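Local coordinates for protein phosphodiesterase (Candida albicans, PDB 6CPU) that belongs to the cyclic nucleotide phosphodiesterase family, largely helical metal-dependent enzymes of the HD superfamily, and carries zinc and magnesium ions, at residues A222-N227 / N275-A279. Sequence-based numbering, arbitrary orientation.
With ZN (zinc ion), chain B.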
ATOM      1  N   ALA A 222       6.196  -3.314  12.486  1.00 27.33           N
ATOM      2  CA  ALA A 222       5.068  -3.368  11.551  1.00 26.62           C
ATOM      3  C   ALA A 222       4.163  -4.561  11.789  1.00 25.42           C
ATOM      4  O   ALA A 222       2.945  -4.445  11.671  1.00 23.86           O
ATOM      5  CB  ALA A 222       5.574  -3.383  10.117  1.00 26.99           C
ATOM      6  N   HIS A 223       4.742  -5.712  12.134  1.00 24.97           N
ATOM      7  CA  HIS A 223       3.952  -6.933  12.259  1.00 25.65           C
ATOM      8  C   HIS A 223       3.111  -7.025  13.515  1.00 26.37           C
ATOM      9  O   HIS A 223       2.239  -7.879  13.611  1.00 26.49           O
ATOM     10  CB  HIS A 223       4.848  -8.158  12.116  1.00 26.46           C
ATOM     11  CG  HIS A 223       5.632  -8.149  10.856  1.00 26.66           C
ATOM     12  ND1 HIS A 223       5.076  -8.464   9.633  1.00 28.37           N
ATOM     13  CD2 HIS A 223       6.910  -7.795  10.612  1.00 27.96           C
ATOM     14  CE1 HIS A 223       5.989  -8.319   8.692  1.00 28.06           C
ATOM     15  NE2 HIS A 223       7.111  -7.916   9.260  1.00 29.00           N
ATOM     16  N   ASN A 224       3.373  -6.147  14.472  1.00 27.31           N
ATOM     17  CA  ASN A 224       2.552  -6.034  15.663  1.00 28.76           C
ATOM     18  C   ASN A 224       1.520  -4.926  15.548  1.00 28.24           C
ATOM     19  O   ASN A 224       0.818  -4.650  16.514  1.00 30.08           O
ATOM     20  CB  ASN A 224       3.452  -5.758  16.866  1.00 31.73           C
ATOM     21  CG  ASN A 224       4.526  -6.803  17.009  1.00 34.93           C
ATOM     22  OD1 ASN A 224       5.699  -6.561  16.711  1.00 37.73           O
ATOM     23  ND2 ASN A 224       4.117  -7.999  17.398  1.00 38.00           N
ATOM     24  N   LEU A 225       1.424  -4.287  14.384  1.00 25.50           N
ATOM     25  CA  LEU A 225       0.463  -3.200  14.197  1.00 24.09           C
ATOM     26  C   LEU A 225      -0.651  -3.668  13.279  1.00 22.97           C
ATOM     27  O   LEU A 225      -0.400  -4.255  12.225  1.00 21.92           O
ATOM     28  CB  LEU A 225       1.137  -1.960  13.620  1.00 23.90           C
ATOM     29  CG  LEU A 225       2.332  -1.410  14.393  1.00 24.31           C
ATOM     30  CD1 LEU A 225       2.949  -0.278  13.609  1.00 23.79           C
ATOM     31  CD2 LEU A 225       1.924  -0.954  15.788  1.00 25.04           C
ATOM     32  N   SER A 226      -1.885  -3.421  13.697  1.00 20.57           N
ATOM     33  CA  SER A 226      -3.043  -3.753  12.885  1.00 19.92           C
ATOM     34  C   SER A 226      -3.155  -2.798  11.694  1.00 19.04           C
ATOM     35  O   SER A 226      -2.537  -1.726  11.676  1.00 18.18           O
ATOM     36  CB  SER A 226      -4.307  -3.659  13.735  1.00 19.89           C
ATOM     37  OG  SER A 226      -4.590  -2.309  14.061  1.00 20.41           O
ATOM     38  N   ASN A 227      -3.960  -3.182  10.710  1.00 18.78           N
ATOM     39  CA  ASN A 227      -4.252  -2.283   9.604  1.00 19.14           C
ATOM     40  C   ASN A 227      -4.923  -0.975  10.064  1.00 19.12           C
ATOM     41  O   ASN A 227      -4.746   0.062   9.423  1.00 19.79           O
ATOM     42  CB  ASN A 227      -5.066  -2.999   8.527  1.00 19.98           C
ATOM     43  CG  ASN A 227      -4.223  -3.947   7.702  1.00 20.65           C
ATOM     44  OD1 ASN A 227      -3.071  -3.657   7.408  1.00 22.09           O
ATOM     45  ND2 ASN A 227      -4.794  -5.070   7.315  1.00 21.75           N
ATOM     46  N   ASN A 275       1.237  -5.632   0.850  1.00 19.38           N
ATOM     47  CA  ASN A 275      -0.032  -5.143   1.393  1.00 18.78           C
ATOM     48  C   ASN A 275       0.169  -3.748   1.963  1.00 18.31           C
ATOM     49  O   ASN A 275       1.217  -3.135   1.762  1.00 17.53           O
ATOM     50  CB  ASN A 275      -0.559  -6.113   2.432  1.00 18.52           C
ATOM     51  CG  ASN A 275       0.444  -6.383   3.536  1.00 18.75           C
ATOM     52  OD1 ASN A 275       1.317  -5.577   3.810  1.00 19.27           O
ATOM     53  ND2 ASN A 275       0.329  -7.527   4.141  1.00 19.73           N
ATOM     54  N   PHE A 276      -0.850  -3.224   2.622  1.00 17.91           N
ATOM     55  CA  PHE A 276      -0.786  -1.864   3.181  1.00 18.24           C
ATOM     56  C   PHE A 276       0.323  -1.762   4.239  1.00 18.35           C
ATOM     57  O   PHE A 276       0.990  -0.740   4.337  1.00 18.17           O
ATOM     58  CB  PHE A 276      -2.130  -1.526   3.776  1.00 18.15           C
ATOM     59  CG  PHE A 276      -2.213  -0.156   4.359  1.00 18.14           C
ATOM     60  CD1 PHE A 276      -2.005   0.955   3.571  1.00 18.27           C
ATOM     61  CD2 PHE A 276      -2.579   0.016   5.694  1.00 18.63           C
ATOM     62  CE1 PHE A 276      -2.094   2.226   4.119  1.00 18.47           C
ATOM     63  CE2 PHE A 276      -2.689   1.287   6.238  1.00 18.27           C
ATOM     64  CZ  PHE A 276      -2.446   2.382   5.450  1.00 18.56           C
ATOM     65  N   ARG A 277       0.541  -2.836   4.985  1.00 19.50           N
ATOM     66  CA  ARG A 277       1.618  -2.868   5.997  1.00 19.50           C
ATOM     67  C   ARG A 277       3.000  -2.601   5.369  1.00 19.81           C
ATOM     68  O   ARG A 277       3.787  -1.839   5.940  1.00 20.56           O
ATOM     69  CB  ARG A 277       1.592  -4.175   6.803  1.00 19.45           C
ATOM     70  CG  ARG A 277       2.716  -4.349   7.829  1.00 19.51           C
ATOM     71  CD  ARG A 277       2.557  -5.592   8.693  1.00 20.09           C
ATOM     72  NE  ARG A 277       1.331  -5.517   9.476  1.00 20.31           N
ATOM     73  CZ  ARG A 277       0.180  -6.104   9.178  1.00 20.32           C
ATOM     74  NH1 ARG A 277       0.057  -6.923   8.132  1.00 21.34           N
ATOM     75  NH2 ARG A 277      -0.862  -5.886   9.957  1.00 21.62           N
ATOM     76  N   HIS A 278       3.270  -3.196   4.204  1.00 20.00           N
ATOM     77  CA  HIS A 278       4.519  -2.945   3.453  1.00 21.42           C
ATOM     78  C   HIS A 278       4.625  -1.496   3.024  1.00 20.66           C
ATOM     79  O   HIS A 278       5.678  -0.883   3.156  1.00 20.07           O
ATOM     80  CB  HIS A 278       4.650  -3.880   2.231  1.00 21.77           C
ATOM     81  CG  HIS A 278       5.754  -3.511   1.278  1.00 24.49           C
ATOM     82  ND1 HIS A 278       7.088  -3.514   1.635  1.00 25.53           N
ATOM     83  CD2 HIS A 278       5.716  -3.133  -0.026  1.00 26.37           C
ATOM     84  CE1 HIS A 278       7.821  -3.150   0.593  1.00 26.44           C
ATOM     85  NE2 HIS A 278       7.015  -2.912  -0.429  1.00 28.66           N
ATOM     86  N   ALA A 279       3.529  -0.939   2.500  1.00 20.61           N
ATOM     87  CA  ALA A 279       3.510   0.454   2.094  1.00 19.51           C
ATOM     88  C   ALA A 279       3.870   1.386   3.254  1.00 20.24           C
ATOM     89  O   ALA A 279       4.673   2.331   3.094  1.00 19.50           O
ATOM     90  CB  ALA A 279       2.148   0.829   1.521  1.00 20.04           C
TER
HETATM   91 ZN    ZN B 601       7.421  -2.223  -2.464  1.00 34.92          ZN
HETATM   92  O   HOH W   1      -1.779  -4.710   5.408  1.00 19.60           O
HETATM   93  O   HOH W   2       8.057  -4.326  -2.721  1.00 34.55           O
HETATM   94  O   HOH W   3       7.996  -2.009  -4.539  1.00 30.21           O
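Ala222 meets Arg277 twice: its CB lies 3.8 Å from CG of the arginine, and its O accepts from NE at 2.9 Å. That bond is bent (133° at the hydrogen) and comes from above the carbonyl plane, on the face opposite Leu225 N, whose bond to this oxygen closes the 3-10 turn. His223 brings ND1 to 3.9 Å from Arg277 CD, while its ring packs edge-to-face on Trp476 of helix 470-495. Leu225 O takes the nearly straight bond from Arg277 NH2 (2.8 Å, 173°), in the plane of both carbonyl and guanidinium; NE adds a weak one. Arg277 reaches this turn with CG anti to its backbone N (chi1 177°) and a bend at chi3 that swings the guanidinium edge onto the two carbonyls, and NH2 also forms a salt bridge with Glu39. Ser226 OG caps Asp229 N at the start of helix 227-242. The Asn227 side chain runs past Phe276 in the opposite direction, and the Asn227 backbone O lies at the ring edge, 4.0 Å from Phe276 CE2. Asn227 OD1 receives a water hydrogen bond; the same water accepts from Arg277 N, linking two helix starts. Asn275 is the N-cap of helix 276-292, its OD1 accepting from His278 N at 3.1 Å. The CB of His278 points away from the loop, and its NE2 binds zinc (2.2 Å) with His349, Asp350, Asp462 and two waters. A buried arginine ties an interhelical loop to the helix bearing the first histidine of the His/Asp metal site characteristic of the HD-type phosphodiesterase fold.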